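Local coordinates for protein pectate lyase/Amb allergen (Acidovorax citrulli, PDB 4HWV) that probably cleaves pectate as a secreted, calcium-binding lyase of polysaccharide lyase family 1, at residues S20-T33 with V231-T243. Numbering follows the deposited sequence. Where two conformers were deposited one is given.
Sequences SLGATGWASHGTPT and VAHASHVWIDHNT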
loop_
_atom_site.group_PDB
_atom_site.type_symbol
_atom_site.label_atom_id
_atom_site.label_comp_id
_atom_site.label_asym_id
_atom_site.label_seq_id
_atom_site.Cartn_x
_atom_site.Cartn_y
_atom_site.Cartn_z
ATOM N N SER A 20 27.035 7.517 -14.110
ATOM C CA SER A 20 27.103 6.145 -13.642
ATOM C C SER A 20 28.349 5.856 -12.834
ATOM O O SER A 20 28.600 4.695 -12.515
ATOM C CB SER A 20 27.014 5.167 -14.814
ATOM O OG SER A 20 25.800 5.368 -15.541
ATOM N N LEU A 21 29.110 6.895 -12.491
ATOM C CA LEU A 21 30.361 6.718 -11.762
ATOM C C LEU A 21 30.164 6.786 -10.255
ATOM O O LEU A 21 29.245 7.459 -9.758
ATOM C CB LEU A 21 31.357 7.788 -12.177
ATOM C CG LEU A 21 31.672 7.678 -13.657
ATOM C CD1 LEU A 21 32.613 8.799 -14.052
ATOM C CD2 LEU A 21 32.281 6.329 -13.977
ATOM N N GLY A 22 31.024 6.066 -9.539
ATOM C CA GLY A 22 31.033 6.115 -8.091
ATOM C C GLY A 22 31.019 4.768 -7.405
ATOM O O GLY A 22 31.030 4.712 -6.176
ATOM N N ALA A 23 31.001 3.676 -8.166
ATOM C CA ALA A 23 30.976 2.347 -7.559
ATOM C C ALA A 23 32.102 2.166 -6.548
ATOM O O ALA A 23 33.236 2.581 -6.760
ATOM C CB ALA A 23 31.030 1.266 -8.639
ATOM N N THR A 24 31.739 1.562 -5.427
ATOM C CA THR A 24 32.646 1.252 -4.334
ATOM C C THR A 24 32.515 -0.233 -4.007
ATOM O O THR A 24 31.705 -0.940 -4.616
ATOM C CB THR A 24 32.222 2.044 -3.087
ATOM O OG1 THR A 24 30.811 1.872 -2.910
ATOM C CG2 THR A 24 32.562 3.521 -3.216
ATOM N N GLY A 25 33.278 -0.715 -3.029
ATOM C CA GLY A 25 33.146 -2.097 -2.584
ATOM C C GLY A 25 33.487 -3.113 -3.659
ATOM O O GLY A 25 34.301 -2.843 -4.538
ATOM N N TRP A 26 32.907 -4.304 -3.574
ATOM C CA TRP A 26 33.308 -5.353 -4.489
ATOM C C TRP A 26 33.061 -4.981 -5.962
ATOM O O TRP A 26 33.800 -5.420 -6.838
ATOM C CB TRP A 26 32.575 -6.636 -4.146
ATOM C CG TRP A 26 33.186 -7.513 -3.091
ATOM C CD1 TRP A 26 32.557 -7.973 -1.963
ATOM C CD2 TRP A 26 34.487 -8.130 -3.107
ATOM N NE1 TRP A 26 33.386 -8.824 -1.274
ATOM C CE2 TRP A 26 34.568 -8.955 -1.956
ATOM C CE3 TRP A 26 35.582 -8.089 -3.992
ATOM C CZ2 TRP A 26 35.705 -9.713 -1.659
ATOM C CZ3 TRP A 26 36.700 -8.852 -3.694
ATOM C CH2 TRP A 26 36.753 -9.646 -2.539
ATOM N N ALA A 27 32.040 -4.176 -6.246
ATOM C CA ALA A 27 31.779 -3.736 -7.624
ATOM C C ALA A 27 32.930 -2.894 -8.199
ATOM O O ALA A 27 33.021 -2.706 -9.416
ATOM C CB ALA A 27 30.477 -2.959 -7.717
ATOM N N SER A 28 33.786 -2.355 -7.332
ATOM C CA SER A 28 34.924 -1.547 -7.782
ATOM C C SER A 28 36.206 -2.364 -7.939
ATOM O O SER A 28 37.225 -1.834 -8.378
ATOM C CB SER A 28 35.151 -0.378 -6.828
ATOM O OG SER A 28 35.761 -0.780 -5.606
ATOM N N HIS A 29 36.169 -3.649 -7.594
ATOM C CA HIS A 29 37.374 -4.464 -7.618
ATOM C C HIS A 29 37.569 -5.071 -8.998
ATOM O O HIS A 29 36.605 -5.456 -9.629
ATOM C CB HIS A 29 37.248 -5.571 -6.571
ATOM C CG HIS A 29 38.447 -6.460 -6.519
ATOM N ND1 HIS A 29 39.566 -6.169 -5.766
ATOM C CD2 HIS A 29 38.730 -7.602 -7.191
ATOM C CE1 HIS A 29 40.475 -7.109 -5.960
ATOM N NE2 HIS A 29 39.995 -7.988 -6.823
ATOM N N GLY A 30 38.806 -5.155 -9.473
ATOM C CA GLY A 30 39.051 -5.651 -10.820
ATOM C C GLY A 30 38.700 -4.591 -11.847
ATOM O O GLY A 30 39.036 -3.422 -11.675
ATOM N N THR A 31 38.050 -4.985 -12.934
ATOM C CA THR A 31 37.586 -4.007 -13.915
ATOM C C THR A 31 36.420 -3.229 -13.283
ATOM O O THR A 31 35.369 -3.787 -13.031
ATOM C CB THR A 31 37.122 -4.701 -15.223
ATOM O OG1 THR A 31 38.186 -5.505 -15.747
ATOM C CG2 THR A 31 36.700 -3.675 -16.266
ATOM N N PRO A 32 36.610 -1.937 -13.012
ATOM C CA PRO A 32 35.609 -1.220 -12.211
ATOM C C PRO A 32 34.261 -1.140 -12.925
ATOM O O PRO A 32 34.201 -1.095 -14.151
ATOM C CB PRO A 32 36.229 0.171 -12.033
ATOM C CG PRO A 32 37.690 -0.003 -12.354
ATOM C CD PRO A 32 37.722 -1.063 -13.420
ATOM N N THR A 33 33.183 -1.148 -12.156
ATOM C CA THR A 33 31.840 -1.067 -12.726
ATOM C C THR A 33 31.566 0.351 -13.203
ATOM O O THR A 33 31.757 1.311 -12.440
ATOM C CB THR A 33 30.789 -1.456 -11.668
ATOM O OG1 THR A 33 31.015 -2.806 -11.267
ATOM C CG2 THR A 33 29.389 -1.363 -12.244
ATOM N N VAL A 231 20.200 -11.339 -9.415
ATOM C CA VAL A 231 21.566 -11.298 -9.906
ATOM C C VAL A 231 22.147 -12.716 -9.875
ATOM O O VAL A 231 22.822 -13.094 -8.922
ATOM C CB VAL A 231 22.439 -10.323 -9.095
ATOM C CG1 VAL A 231 23.758 -10.074 -9.818
ATOM C CG2 VAL A 231 21.690 -9.004 -8.858
ATOM N N ALA A 232 21.849 -13.497 -10.911
ATOM C CA ALA A 232 22.317 -14.883 -10.986
ATOM C C ALA A 232 23.402 -15.065 -12.042
ATOM O O ALA A 232 24.152 -16.034 -11.999
ATOM C CB ALA A 232 21.125 -15.843 -11.259
ATOM N N HIS A 233 23.490 -14.123 -12.979
ATOM C CA HIS A 233 24.385 -14.279 -14.141
ATOM C C HIS A 233 24.997 -12.961 -14.541
ATOM O O HIS A 233 25.190 -12.700 -15.722
ATOM C CB HIS A 233 23.660 -14.915 -15.339
ATOM C CG HIS A 233 23.144 -16.285 -15.044
ATOM N ND1 HIS A 233 23.974 -17.385 -14.969
ATOM C CD2 HIS A 233 21.894 -16.733 -14.760
ATOM C CE1 HIS A 233 23.257 -18.452 -14.653
ATOM N NE2 HIS A 233 21.991 -18.085 -14.532
ATOM N N ALA A 234 25.322 -12.145 -13.546
ATOM C CA ALA A 234 25.986 -10.865 -13.790
ATOM C C ALA A 234 27.139 -10.672 -12.839
ATOM O O ALA A 234 27.046 -11.013 -11.662
ATOM C CB ALA A 234 25.017 -9.694 -13.649
ATOM N N SER A 235 28.223 -10.106 -13.363
ATOM C CA SER A 235 29.381 -9.693 -12.576
ATOM C C SER A 235 29.525 -8.183 -12.700
ATOM O O SER A 235 29.320 -7.646 -13.793
ATOM C CB SER A 235 30.646 -10.341 -13.138
ATOM O OG SER A 235 31.801 -9.900 -12.446
ATOM N N HIS A 236 29.922 -7.508 -11.620
ATOM C CA HIS A 236 30.188 -6.051 -11.629
ATOM C C HIS A 236 28.909 -5.238 -11.766
ATOM O O HIS A 236 28.526 -4.792 -12.855
ATOM C CB HIS A 236 31.276 -5.670 -12.634
ATOM C CG HIS A 236 32.635 -6.049 -12.166
ATOM N ND1 HIS A 236 33.203 -7.269 -12.442
ATOM C CD2 HIS A 236 33.508 -5.401 -11.365
ATOM C CE1 HIS A 236 34.397 -7.334 -11.882
ATOM N NE2 HIS A 236 34.602 -6.219 -11.210
ATOM N N VAL A 237 28.237 -5.113 -10.626
ATOM C CA VAL A 237 26.898 -4.548 -10.551
ATOM C C VAL A 237 26.866 -3.559 -9.396
ATOM O O VAL A 237 27.230 -3.918 -8.273
ATOM C CB VAL A 237 25.831 -5.658 -10.312
ATOM C CG1 VAL A 237 24.453 -5.049 -10.136
ATOM C CG2 VAL A 237 25.825 -6.675 -11.464
ATOM N N TRP A 238 26.437 -2.332 -9.682
ATOM C CA TRP A 238 26.373 -1.283 -8.682
ATOM C C TRP A 238 24.929 -0.784 -8.593
ATOM O O TRP A 238 24.381 -0.231 -9.567
ATOM C CB TRP A 238 27.317 -0.133 -9.054
ATOM C CG TRP A 238 27.400 0.949 -8.002
ATOM C CD1 TRP A 238 27.399 0.787 -6.638
ATOM C CD2 TRP A 238 27.482 2.364 -8.239
ATOM N NE1 TRP A 238 27.499 2.011 -6.021
ATOM C CE2 TRP A 238 27.553 2.998 -6.978
ATOM C CE3 TRP A 238 27.514 3.163 -9.405
ATOM C CZ2 TRP A 238 27.620 4.392 -6.842
ATOM C CZ3 TRP A 238 27.597 4.548 -9.259
ATOM C CH2 TRP A 238 27.629 5.143 -7.995
ATOM N N ILE A 239 24.321 -1.024 -7.432
ATOM C CA ILE A 239 22.936 -0.664 -7.180
ATOM C C ILE A 239 22.987 0.403 -6.104
ATOM O O ILE A 239 23.272 0.111 -4.936
ATOM C CB ILE A 239 22.145 -1.908 -6.709
ATOM C CG1 ILE A 239 22.102 -2.937 -7.848
ATOM C CG2 ILE A 239 20.759 -1.522 -6.200
ATOM C CD1 ILE A 239 21.710 -4.340 -7.387
ATOM N N ASP A 240 22.731 1.645 -6.513
ATOM C CA ASP A 240 23.020 2.793 -5.662
ATOM C C ASP A 240 21.880 3.815 -5.631
ATOM O O ASP A 240 21.339 4.191 -6.678
ATOM C CB ASP A 240 24.285 3.490 -6.188
ATOM C CG ASP A 240 24.610 4.762 -5.422
ATOM O OD1 ASP A 240 25.122 4.682 -4.279
ATOM O OD2 ASP A 240 24.337 5.854 -5.977
ATOM N N HIS A 241 21.525 4.290 -4.437
ATOM C CA HIS A 241 20.549 5.373 -4.320
ATOM C C HIS A 241 19.203 5.014 -4.946
ATOM O O HIS A 241 18.576 5.832 -5.634
ATOM C CB HIS A 241 21.089 6.686 -4.917
ATOM C CG HIS A 241 21.944 7.484 -3.981
ATOM N ND1 HIS A 241 23.316 7.526 -4.086
ATOM C CD2 HIS A 241 21.614 8.327 -2.972
ATOM C CE1 HIS A 241 23.798 8.356 -3.170
ATOM N NE2 HIS A 241 22.786 8.848 -2.474
ATOM N N ASN A 242 18.729 3.797 -4.665
ATOM C CA ASN A 242 17.388 3.380 -5.073
ATOM C C ASN A 242 16.562 3.135 -3.826
ATOM O O ASN A 242 17.094 3.037 -2.709
ATOM C CB ASN A 242 17.417 2.086 -5.898
ATOM C CG ASN A 242 18.320 2.197 -7.100
ATOM O OD1 ASN A 242 17.967 2.842 -8.094
ATOM N ND2 ASN A 242 19.498 1.569 -7.019
ATOM N N THR A 243 15.252 3.045 -4.025
ATOM C CA THR A 243 14.347 2.644 -2.958
ATOM C C THR A 243 13.648 1.369 -3.410
ATOM O O THR A 243 13.325 1.234 -4.591
ATOM C CB THR A 243 13.351 3.775 -2.669
ATOM O OG1 THR A 243 14.099 4.902 -2.201
ATOM C CG2 THR A 243 12.301 3.375 -1.612
#
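A27 O takes hydrogen bonds from T33 N and T33 OG1, the latter at 2.7 Å, and lies beside CD2 of the H236 ring, near the ring plane. T33 OG1 also rests on H236, 3.2 Å from its CB. The hydroxyl reaches both because it stands anti to the carbonyl carbon of T33.

H236 plugs the turn formed by 27-33. Its NE2 donates to H29 O at 2.7 Å, with an N-H...O angle of 170°. The acceptor is in the ring plane, and the bond runs nearly along the C=O axis of H29. T31 O sits over one face of the imidazole, 3.0 Å from CD2. Three carbonyls and one hydroxyl thus line one face and part of the edge, which should limit its rotation. The H29 side chain is held by F459 O through its ND1.

W238 makes the second half of the contact. Its CG is anti to the backbone N (chi1 -175°), and the indole lies with one face against the backbone of 22-24. A23 CA lies over the five-membered ring, 3.6 Å from its centroid and 13° off the normal, a CH-pi contact. G22 C covers the six-membered end of the same face. S20 O meets the benzo edge near CZ3 at 3.4 Å. D240 CB packs on the opposite face. The indole NE1 is hydrogen-bonded to S293 OG. Between the two rings, the methyl of A27 touches V237 O at 3.4 Å.

The N-terminal loop is laid over strand 237-240, just past the corner at 235-236. That strand pairs in parallel with 192-198 and 290-293, as neighbouring coils do in the right-handed parallel beta-helix of polysaccharide lyase family 1.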